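Side-chain contacts in Lmo1499 protein (Listeria monocytogenes, PDB 4IIW), which probably acts as a lytic endotransglycosylase that cleaves nascent peptidoglycan strands and so ends their elongation: residues Y284-Y287 with L292-G295; S226-K231 with M254-D259; I39-P44 with K98-G103; S47-I52 with N76-K81. All coordinates share one frame; numbering follows the deposited sequence.

Overall arrangement
From the N terminus, contact 3 comes first: strand 39-43 meets the end of helix 93-102. Contact 4 lies inside the loop that contact 3 closes. It brings the start of helix 49-58 against the loop between helix 65-75 and strand 83-87. Their centres are about 10 Å apart, and hydrogen bonds join the 76-81 and 98-103 segments. Contact 2 follows and ties helix 219-232 to the loop before helix 259-265. Contact 1 then closes a short turn within the loop before helix 302-309. Contacts 1 and 2 touch, with centres about 8 Å apart. They lie on the opposite side of the chain's centre from contacts 3 and 4.

Contact 1. Residues Y284-Y287 with L292-G295; sequences YNTY and LPPG
Tyr284 and the pair Pro293 and Pro294 pack together inside the long loop between helix 275-278 and helix 302-309, near the predicted catalytic site. The main interaction is a CH-pi contact. Pro294 CD lies 3.5 Å from the centroid of the Tyr284 ring and 4° off the ring normal. It therefore sits over the middle of one face. Pro294 CG lies over the same face but nearer the rim, 3.6 Å from Tyr284 CE1. Pro293 arrives obliquely near the CD2 corner of the ring, where its CB is 3.6 Å from Tyr284 CD2. The Gly295 carbonyl also approaches obliquely, with its O 3.5 Å from Tyr284 CE2. Tyr284 CG stands anti to its own carbonyl carbon (chi1 -80°). This carries the ring away from its backbone and along the Pro293-Gly295 chain.

The link between the two segments has no helix or strand. Just before it, within 284-287, Asn285 closes an Asx turn. Asn285 OD1 accepts from Tyr287 N at 2.8 Å. The donor lies above the carbonyl plane, 43° out of it. Next to this turn, Thr286 CG2 makes a looser apolar contact, 4.2 Å from Pro293 CG. Thr286 OG1 has other work: it is hydrogen-bonded to Thr261 OG1 and Thr258 N. The side chain of Thr286 is about 8 Å from that of Glu232, which is predicted to be important for catalysis. Pro293 also rests on Thr224 of helix 219-232 and on Thr261 of helix 259-265.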
# COMPACT_ATOMS: atom_id res chain seq x y z
N TYR B 284 -45.30 35.20 -15.83
CA TYR B 284 -45.00 34.07 -16.71
C TYR B 284 -45.88 32.83 -16.44
O TYR B 284 -45.98 31.95 -17.30
CB TYR B 284 -43.51 33.71 -16.64
CG TYR B 284 -42.67 34.64 -17.48
CD1 TYR B 284 -42.29 35.89 -17.01
CD2 TYR B 284 -42.30 34.28 -18.76
CE1 TYR B 284 -41.55 36.75 -17.78
CE2 TYR B 284 -41.54 35.13 -19.55
CZ TYR B 284 -41.17 36.37 -19.06
OH TYR B 284 -40.42 37.23 -19.83
N ASN B 285 -46.49 32.78 -15.26
CA ASN B 285 -47.36 31.67 -14.88
C ASN B 285 -48.68 31.67 -15.66
O ASN B 285 -49.63 32.40 -15.31
CB ASN B 285 -47.65 31.74 -13.39
CG ASN B 285 -48.51 30.62 -12.93
OD1 ASN B 285 -48.89 29.76 -13.73
ND2 ASN B 285 -48.81 30.59 -11.63
N THR B 286 -48.75 30.82 -16.68
CA THR B 286 -49.94 30.74 -17.54
C THR B 286 -51.11 29.99 -16.91
O THR B 286 -52.14 29.81 -17.55
CB THR B 286 -49.62 30.17 -18.91
OG1 THR B 286 -49.01 28.88 -18.76
CG2 THR B 286 -48.67 31.12 -19.66
N TYR B 287 -50.94 29.53 -15.68
CA TYR B 287 -52.03 28.94 -14.92
C TYR B 287 -52.79 30.05 -14.19
O TYR B 287 -53.97 29.91 -13.90
CB TYR B 287 -51.53 27.91 -13.92
CG TYR B 287 -51.25 26.56 -14.51
CD1 TYR B 287 -50.08 26.31 -15.21
CD2 TYR B 287 -52.17 25.52 -14.37
CE1 TYR B 287 -49.83 25.07 -15.76
CE2 TYR B 287 -51.93 24.27 -14.91
CZ TYR B 287 -50.76 24.05 -15.61
OH TYR B 287 -50.51 22.81 -16.16
N LEU B 292 -50.46 35.25 -23.55
CA LEU B 292 -49.13 34.68 -23.62
C LEU B 292 -48.34 35.28 -22.48
O LEU B 292 -48.73 36.32 -21.93
CB LEU B 292 -48.44 35.07 -24.93
CG LEU B 292 -48.91 34.41 -26.23
CD1 LEU B 292 -48.16 35.02 -27.41
CD2 LEU B 292 -48.68 32.92 -26.16
N PRO B 293 -47.21 34.65 -22.11
CA PRO B 293 -46.37 35.28 -21.09
C PRO B 293 -45.75 36.56 -21.68
O PRO B 293 -45.84 36.78 -22.89
CB PRO B 293 -45.30 34.24 -20.80
CG PRO B 293 -45.57 33.07 -21.70
CD PRO B 293 -46.65 33.41 -22.65
N PRO B 294 -45.12 37.39 -20.85
CA PRO B 294 -44.52 38.66 -21.28
C PRO B 294 -43.42 38.54 -22.34
O PRO B 294 -43.07 39.54 -22.98
CB PRO B 294 -43.92 39.24 -19.98
CG PRO B 294 -44.49 38.45 -18.88
CD PRO B 294 -44.84 37.10 -19.43
N GLY B 295 -42.84 37.36 -22.48
CA GLY B 295 -41.80 37.10 -23.47
C GLY B 295 -41.59 35.60 -23.60
O GLY B 295 -42.24 34.81 -22.92

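Contact 2. Residues S226-K231 with M254-D259; sequences SSIIEK and MRLQTD
No ring or other flat group takes part where Ile228 meets Leu256 and Thr258; aliphatic branches make the whole contact. No hydrogen bond crosses it. Ile228 CD1 and Leu256 CD1 meet end to end at 3.6 Å. The two side chains run at about a right angle to each other. Ile228 CG1 lies between the backbone N and the carbonyl carbon (chi1 67°), and CD1 then extends straight from it (chi2 179°). This points the long branch out from the helix toward the loop. Leu256 reaches back with CD1 anti to its CA. The second touch is looser: Thr258 CG2 lies 4.4 Å from Ile228 CB.

Thr258 thus shows two different ends. Its methyl takes part in the apolar contact. Its OG1 is hydrogen-bonded to OE2 of Glu232, the residue predicted to be important for catalytic activity. If Glu232 is catalytic as predicted, Thr258 could act as a second-shell residue that helps orient its carboxylate. All three touching residues are buried. On the helix side the backbone is regular, with Glu230 N bonded to Ser226 O at 2.8 Å and Lys231 N to Ser227 O at 3.0 Å.

Leu292 of the loop before helix 302-309 packs on both Ile228 and Leu256. Phe246 of helix 239-251 and Thr261 of helix 259-265 also touch Ile228. The contact thus lies between helix 219-232 and the loop that leads from helix 239-251 into helix 259-265.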
# COMPACT_ATOMS: atom_id res chain seq x y z
N SER B 226 -43.63 30.62 -30.38
CA SER B 226 -42.70 29.61 -30.83
C SER B 226 -42.13 28.88 -29.63
O SER B 226 -42.09 27.66 -29.65
CB SER B 226 -41.58 30.23 -31.67
OG SER B 226 -42.12 30.78 -32.85
N SER B 227 -41.74 29.61 -28.58
CA SER B 227 -41.11 28.98 -27.41
C SER B 227 -42.03 28.07 -26.61
O SER B 227 -41.60 26.99 -26.17
CB SER B 227 -40.49 30.03 -26.47
OG SER B 227 -41.50 30.84 -25.91
N ILE B 228 -43.28 28.49 -26.38
CA ILE B 228 -44.18 27.64 -25.61
C ILE B 228 -44.50 26.40 -26.43
O ILE B 228 -44.75 25.32 -25.86
CB ILE B 228 -45.45 28.38 -25.11
CG1 ILE B 228 -46.37 28.80 -26.24
CG2 ILE B 228 -45.06 29.61 -24.33
CD1 ILE B 228 -47.64 29.49 -25.72
N ILE B 229 -44.46 26.53 -27.77
CA ILE B 229 -44.67 25.38 -28.67
C ILE B 229 -43.45 24.47 -28.58
O ILE B 229 -43.60 23.25 -28.49
CB ILE B 229 -44.89 25.79 -30.16
CG1 ILE B 229 -46.18 26.61 -30.33
CG2 ILE B 229 -45.01 24.58 -31.05
CD1 ILE B 229 -46.36 27.20 -31.75
N GLU B 230 -42.25 25.06 -28.60
CA GLU B 230 -41.00 24.29 -28.53
C GLU B 230 -40.91 23.41 -27.27
O GLU B 230 -40.70 22.21 -27.38
CB GLU B 230 -39.78 25.21 -28.56
CG GLU B 230 -38.42 24.48 -28.66
CD GLU B 230 -38.12 23.95 -30.05
OE1 GLU B 230 -38.65 24.51 -31.03
OE2 GLU B 230 -37.33 22.98 -30.18
N LYS B 231 -41.10 23.99 -26.09
CA LYS B 231 -41.00 23.24 -24.84
C LYS B 231 -42.10 22.19 -24.65
O LYS B 231 -41.95 21.30 -23.81
CB LYS B 231 -40.97 24.17 -23.62
CG LYS B 231 -39.82 25.18 -23.57
CD LYS B 231 -38.45 24.55 -23.74
CE LYS B 231 -38.11 23.50 -22.67
NZ LYS B 231 -36.77 22.86 -22.93
N MSE B 254 -59.28 31.32 -22.65
CA MSE B 254 -58.90 30.27 -21.73
C MSE B 254 -57.40 30.43 -21.51
O MSE B 254 -56.66 30.66 -22.46
CB MSE B 254 -59.19 28.90 -22.34
CG MSE B 254 -60.65 28.64 -22.64
SE MSE B 254 -60.88 26.92 -23.53
CE MSE B 254 -59.83 25.80 -22.29
N ARG B 255 -56.96 30.33 -20.25
CA ARG B 255 -55.52 30.44 -19.95
C ARG B 255 -54.77 29.30 -20.62
O ARG B 255 -55.34 28.22 -20.81
CB ARG B 255 -55.29 30.43 -18.45
CG ARG B 255 -55.96 31.59 -17.76
CD ARG B 255 -55.77 31.56 -16.28
NE ARG B 255 -56.53 32.64 -15.68
CZ ARG B 255 -56.65 32.83 -14.37
NH1 ARG B 255 -56.07 32.00 -13.51
NH2 ARG B 255 -57.37 33.85 -13.92
N LEU B 256 -53.51 29.53 -21.00
CA LEU B 256 -52.73 28.50 -21.72
C LEU B 256 -52.34 27.30 -20.84
O LEU B 256 -52.20 26.20 -21.34
CB LEU B 256 -51.51 29.11 -22.38
CG LEU B 256 -51.80 30.27 -23.34
CD1 LEU B 256 -50.51 30.77 -23.96
CD2 LEU B 256 -52.82 29.89 -24.42
N GLN B 257 -52.17 27.54 -19.53
CA GLN B 257 -51.83 26.47 -18.57
C GLN B 257 -50.74 25.52 -19.07
O GLN B 257 -50.91 24.30 -19.03
CB GLN B 257 -53.10 25.67 -18.20
CG GLN B 257 -54.15 26.48 -17.42
CD GLN B 257 -55.45 25.73 -17.19
OE1 GLN B 257 -55.77 24.78 -17.90
NE2 GLN B 257 -56.22 26.17 -16.19
N THR B 258 -49.63 26.08 -19.53
CA THR B 258 -48.52 25.29 -20.04
C THR B 258 -47.40 25.25 -18.98
O THR B 258 -46.87 26.29 -18.59
CB THR B 258 -48.03 25.82 -21.43
OG1 THR B 258 -47.04 24.94 -21.97
CG2 THR B 258 -47.47 27.22 -21.33
N ASP B 259 -47.06 24.03 -18.53
CA ASP B 259 -46.05 23.78 -17.47
C ASP B 259 -44.71 24.43 -17.68
O ASP B 259 -44.16 25.03 -16.76
CB ASP B 259 -45.82 22.27 -17.24
CG ASP B 259 -46.99 21.59 -16.56
OD1 ASP B 259 -48.04 22.24 -16.36
OD2 ASP B 259 -46.87 20.39 -16.24

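Contact 3. Residues I39-P44 with K98-G103; sequences ITVEIP and KKMQEG
Val41, Ile43 and Met100 form part of the small hydrophobic core of the N-terminal lobe, between strand 39-43 and the last turn of helix 93-102. Met100 is present as selenomethionine. Its methyl does the touching: CE lies 4.2 Å from Ile43 CG1 and 4.4 Å from Val41 CG2. These are loose van der Waals contacts, and no hydrogen bond crosses. The side chain reaches the strand because it is fully extended. CG is anti to the carbonyl carbon, and the rest of the chain runs straight through the selenium (chi2 180°, chi3 178°). The extended chain bridges a wide gap: the nearest CA atoms, those of Ile43 and Met100, are 9.4 Å apart.

Val41 and Ile43 are two residues apart on the strand and both point their CB toward the helix. Thr40 and Glu42 are exposed. Strand 39-43 pairs antiparallel with strand 83-87, and helices 49-58 and 65-75 lie between them in sequence. This beta-alpha-alpha-beta order is consistent with a LysM-like fold, to which helix 93-102 is added. Met100 also packs on Ile52 and Leu56 of helix 49-58 and on Tyr85 of strand 83-87.

The helix ends just beyond Met100 in a Schellman motif. Gly103, with positive phi, is its C-prime residue, and its N makes a weak bond to Met100 O at 3.2 Å. Met100 O is also hydrogen-bonded to Lys81 N, which links the helix end to the loop before strand 83-87.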
# COMPACT_ATOMS: atom_id res chain seq x y z
N ILE B 39 -10.87 7.85 -24.23
CA ILE B 39 -12.16 7.53 -23.63
C ILE B 39 -12.66 8.75 -22.89
O ILE B 39 -11.97 9.31 -22.04
CB ILE B 39 -12.05 6.36 -22.60
CG1 ILE B 39 -11.33 5.14 -23.22
CG2 ILE B 39 -13.43 5.98 -22.10
CD1 ILE B 39 -11.02 4.01 -22.25
N THR B 40 -13.87 9.19 -23.21
CA THR B 40 -14.41 10.34 -22.53
C THR B 40 -15.20 9.84 -21.33
O THR B 40 -16.07 8.99 -21.47
CB THR B 40 -15.32 11.18 -23.45
OG1 THR B 40 -16.50 10.43 -23.76
CG2 THR B 40 -14.59 11.57 -24.75
N VAL B 41 -14.87 10.34 -20.14
CA VAL B 41 -15.58 9.95 -18.93
C VAL B 41 -16.27 11.18 -18.36
O VAL B 41 -15.81 12.30 -18.54
CB VAL B 41 -14.65 9.31 -17.82
CG1 VAL B 41 -13.62 8.36 -18.45
CG2 VAL B 41 -13.93 10.37 -17.01
N GLU B 42 -17.38 10.96 -17.65
CA GLU B 42 -18.15 12.04 -17.06
C GLU B 42 -18.25 11.88 -15.56
O GLU B 42 -18.74 10.86 -15.06
CB GLU B 42 -19.54 12.05 -17.66
CG GLU B 42 -19.52 12.14 -19.17
CD GLU B 42 -20.90 12.42 -19.76
OE1 GLU B 42 -21.89 11.82 -19.28
OE2 GLU B 42 -20.98 13.24 -20.71
N ILE B 43 -17.78 12.89 -14.83
CA ILE B 43 -17.84 12.89 -13.38
C ILE B 43 -18.92 13.87 -12.96
O ILE B 43 -18.75 15.07 -13.10
CB ILE B 43 -16.50 13.32 -12.75
CG1 ILE B 43 -15.34 12.49 -13.31
CG2 ILE B 43 -16.58 13.19 -11.27
CD1 ILE B 43 -15.58 11.01 -13.25
N PRO B 44 -20.04 13.35 -12.44
CA PRO B 44 -21.11 14.23 -12.03
C PRO B 44 -20.77 15.04 -10.80
O PRO B 44 -19.98 14.62 -9.98
CB PRO B 44 -22.28 13.27 -11.73
CG PRO B 44 -21.90 11.94 -12.29
CD PRO B 44 -20.42 11.92 -12.34
N LYS B 98 -4.09 14.52 -11.88
CA LYS B 98 -3.64 15.89 -12.11
C LYS B 98 -4.63 16.67 -13.01
O LYS B 98 -4.89 17.84 -12.77
CB LYS B 98 -2.22 15.87 -12.68
CG LYS B 98 -1.25 16.80 -11.94
CD LYS B 98 0.22 16.29 -12.05
CE LYS B 98 1.15 16.93 -10.99
NZ LYS B 98 2.53 16.35 -11.03
N LYS B 99 -5.19 16.01 -14.03
CA LYS B 99 -6.21 16.63 -14.89
C LYS B 99 -7.46 16.99 -14.09
O LYS B 99 -8.02 18.07 -14.25
CB LYS B 99 -6.63 15.71 -16.05
CG LYS B 99 -5.80 15.80 -17.34
CD LYS B 99 -6.36 14.82 -18.40
CE LYS B 99 -5.84 15.10 -19.82
NZ LYS B 99 -6.45 16.31 -20.43
N MSE B 100 -7.91 16.08 -13.25
CA MSE B 100 -9.10 16.34 -12.43
C MSE B 100 -8.86 17.43 -11.37
O MSE B 100 -9.74 18.24 -11.11
CB MSE B 100 -9.61 15.04 -11.80
CG MSE B 100 -10.08 14.02 -12.83
SE MSE B 100 -10.75 12.36 -12.10
CE MSE B 100 -11.25 11.53 -13.76
N GLN B 101 -7.68 17.46 -10.77
CA GLN B 101 -7.35 18.48 -9.78
C GLN B 101 -7.42 19.85 -10.42
O GLN B 101 -8.11 20.75 -9.93
CB GLN B 101 -5.96 18.27 -9.17
CG GLN B 101 -5.89 17.15 -8.14
CD GLN B 101 -4.52 17.03 -7.50
OE1 GLN B 101 -3.53 16.73 -8.16
NE2 GLN B 101 -4.47 17.23 -6.18
N GLU B 102 -6.70 20.00 -11.53
CA GLU B 102 -6.66 21.26 -12.28
C GLU B 102 -7.96 21.53 -13.03
O GLU B 102 -8.23 22.64 -13.44
CB GLU B 102 -5.48 21.25 -13.26
CG GLU B 102 -4.11 21.21 -12.59
CD GLU B 102 -2.98 20.83 -13.55
OE1 GLU B 102 -3.21 20.83 -14.77
OE2 GLU B 102 -1.87 20.50 -13.07
N GLY B 103 -8.75 20.49 -13.23
CA GLY B 103 -10.02 20.62 -13.92
C GLY B 103 -9.85 20.86 -15.40
O GLY B 103 -10.62 21.63 -15.99

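Contact 4. Residues S47-I52 with N76-K81. With SO4 (sulfate ion), chain N.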
# COMPACT_ATOMS: atom_id res chain seq x y z
N SER B 47 -19.67 13.96 -6.77
CA SER B 47 -19.21 12.59 -6.81
C SER B 47 -18.16 12.38 -5.74
O SER B 47 -17.28 13.20 -5.60
CB SER B 47 -18.64 12.26 -8.18
OG SER B 47 -19.67 12.28 -9.15
N SER B 48 -18.29 11.31 -4.98
CA SER B 48 -17.29 10.96 -3.96
C SER B 48 -16.09 10.34 -4.63
O SER B 48 -16.09 10.06 -5.84
CB SER B 48 -17.87 9.94 -2.97
OG SER B 48 -18.11 8.71 -3.65
N ILE B 49 -15.05 10.08 -3.86
CA ILE B 49 -13.86 9.44 -4.41
C ILE B 49 -14.22 8.03 -4.91
O ILE B 49 -13.81 7.62 -5.99
CB ILE B 49 -12.74 9.39 -3.36
CG1 ILE B 49 -12.35 10.82 -2.98
CG2 ILE B 49 -11.53 8.65 -3.92
CD1 ILE B 49 -11.37 10.90 -1.81
N SER B 50 -15.04 7.31 -4.18
CA SER B 50 -15.43 5.99 -4.65
C SER B 50 -16.20 6.15 -5.95
O SER B 50 -15.98 5.42 -6.91
CB SER B 50 -16.25 5.24 -3.59
OG SER B 50 -15.40 4.87 -2.50
N ASP B 51 -17.10 7.12 -5.99
CA ASP B 51 -17.84 7.37 -7.21
C ASP B 51 -16.91 7.51 -8.41
O ASP B 51 -17.11 6.84 -9.41
CB ASP B 51 -18.70 8.62 -7.09
CG ASP B 51 -19.89 8.42 -6.20
OD1 ASP B 51 -20.35 7.27 -6.14
OD2 ASP B 51 -20.36 9.40 -5.57
N ILE B 52 -15.89 8.35 -8.27
CA ILE B 52 -14.94 8.62 -9.35
C ILE B 52 -14.13 7.39 -9.75
O ILE B 52 -13.98 7.09 -10.94
CB ILE B 52 -13.96 9.74 -8.95
CG1 ILE B 52 -14.71 11.07 -8.80
CG2 ILE B 52 -12.86 9.90 -9.97
CD1 ILE B 52 -13.91 12.15 -8.12
N ASN B 76 -3.37 12.49 -0.90
CA ASN B 76 -4.29 13.54 -0.44
C ASN B 76 -4.78 14.46 -1.55
O ASN B 76 -5.02 15.63 -1.33
CB ASN B 76 -3.70 14.36 0.70
CG ASN B 76 -4.78 15.01 1.56
OD1 ASN B 76 -5.85 14.42 1.75
ND2 ASN B 76 -4.50 16.20 2.11
N ASP B 77 -4.95 13.89 -2.73
CA ASP B 77 -5.42 14.59 -3.93
C ASP B 77 -6.94 14.51 -4.00
O ASP B 77 -7.51 13.97 -4.97
CB ASP B 77 -4.83 13.90 -5.18
CG ASP B 77 -3.28 13.99 -5.25
OD1 ASP B 77 -2.70 14.98 -4.76
OD2 ASP B 77 -2.65 13.08 -5.82
N THR B 78 -7.61 15.04 -2.99
CA THR B 78 -9.06 14.94 -2.91
C THR B 78 -9.85 16.05 -3.62
O THR B 78 -11.07 15.94 -3.78
CB THR B 78 -9.53 14.91 -1.43
OG1 THR B 78 -9.11 16.10 -0.76
CG2 THR B 78 -8.95 13.70 -0.72
N ASN B 79 -9.17 17.11 -4.05
CA ASN B 79 -9.81 18.22 -4.76
C ASN B 79 -10.09 17.91 -6.24
O ASN B 79 -9.66 18.64 -7.12
CB ASN B 79 -8.95 19.50 -4.62
CG ASN B 79 -7.50 19.32 -5.17
OD1 ASN B 79 -6.97 18.21 -5.22
ND2 ASN B 79 -6.89 20.42 -5.57
N LEU B 80 -10.85 16.85 -6.52
CA LEU B 80 -11.12 16.45 -7.90
C LEU B 80 -12.40 17.12 -8.47
O LEU B 80 -13.52 16.88 -7.99
CB LEU B 80 -11.23 14.93 -7.99
CG LEU B 80 -10.10 14.08 -7.33
CD1 LEU B 80 -10.44 12.58 -7.41
CD2 LEU B 80 -8.73 14.32 -7.94
N LYS B 81 -12.23 17.91 -9.51
CA LYS B 81 -13.32 18.68 -10.10
C LYS B 81 -14.28 17.83 -10.96
O LYS B 81 -13.85 16.97 -11.69
CB LYS B 81 -12.74 19.81 -10.96
CG LYS B 81 -11.76 20.75 -10.22
CD LYS B 81 -12.43 21.54 -9.07
CE LYS B 81 -11.42 22.43 -8.30
NZ LYS B 81 -10.33 21.61 -7.64
S SO4 N . -15.53 11.29 -0.22
O1 SO4 N . -14.57 12.26 0.29
O2 SO4 N . -15.27 9.98 0.39
O3 SO4 N . -16.90 11.73 0.08
O4 SO4 N . -15.33 11.20 -1.66
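Ile49, whose CD1 lies 3.9 Å from Thr78 CG2, also offers its backbone N to a sulfate ion at the start of helix 49-58. The ion probably comes from the crystallisation liquor. The N-H of Ile49 points at sulfate O4, but the very short length of this bond is doubtful at this resolution. The position is a natural one for an anion, because the partial positive charge of a helix N terminus would probably favour it.

Ser48 is the N-cap and forms a capping box with Asp51. Ser48 OG accepts from Asp51 N at 3.0 Å. In return Ser48 N donates to Asp51 OD2 at 2.9 Å, which it meets on the anti side and 27° out of the carboxylate plane. The first bond fixes the Ser48 hydroxyl against the opening turn, and the second holds the Asp51 carboxylate back over the N-cap.

The larger apolar touch lies one turn on. Ile52 CD1 meets Leu80 CD1 at 3.6 Å and Leu80 CB at 3.9 Å, with the two side chains set obliquely to each other. Ile52 has CG1 anti to its carbonyl carbon (chi1 -66°), and its extended end reaches into the loop.

Asn76 ND2 is hydrogen-bonded to Met91 O and Val61 O of a second subunit. Within the chain, Asn79 OD1 accepts from Gln101 NE2, and Leu80 also packs on Met100. The loop 76-81 is thus held between helix 49-58 and the end of helix 93-102, with Ile49 also leaning on Val72 of helix 65-75.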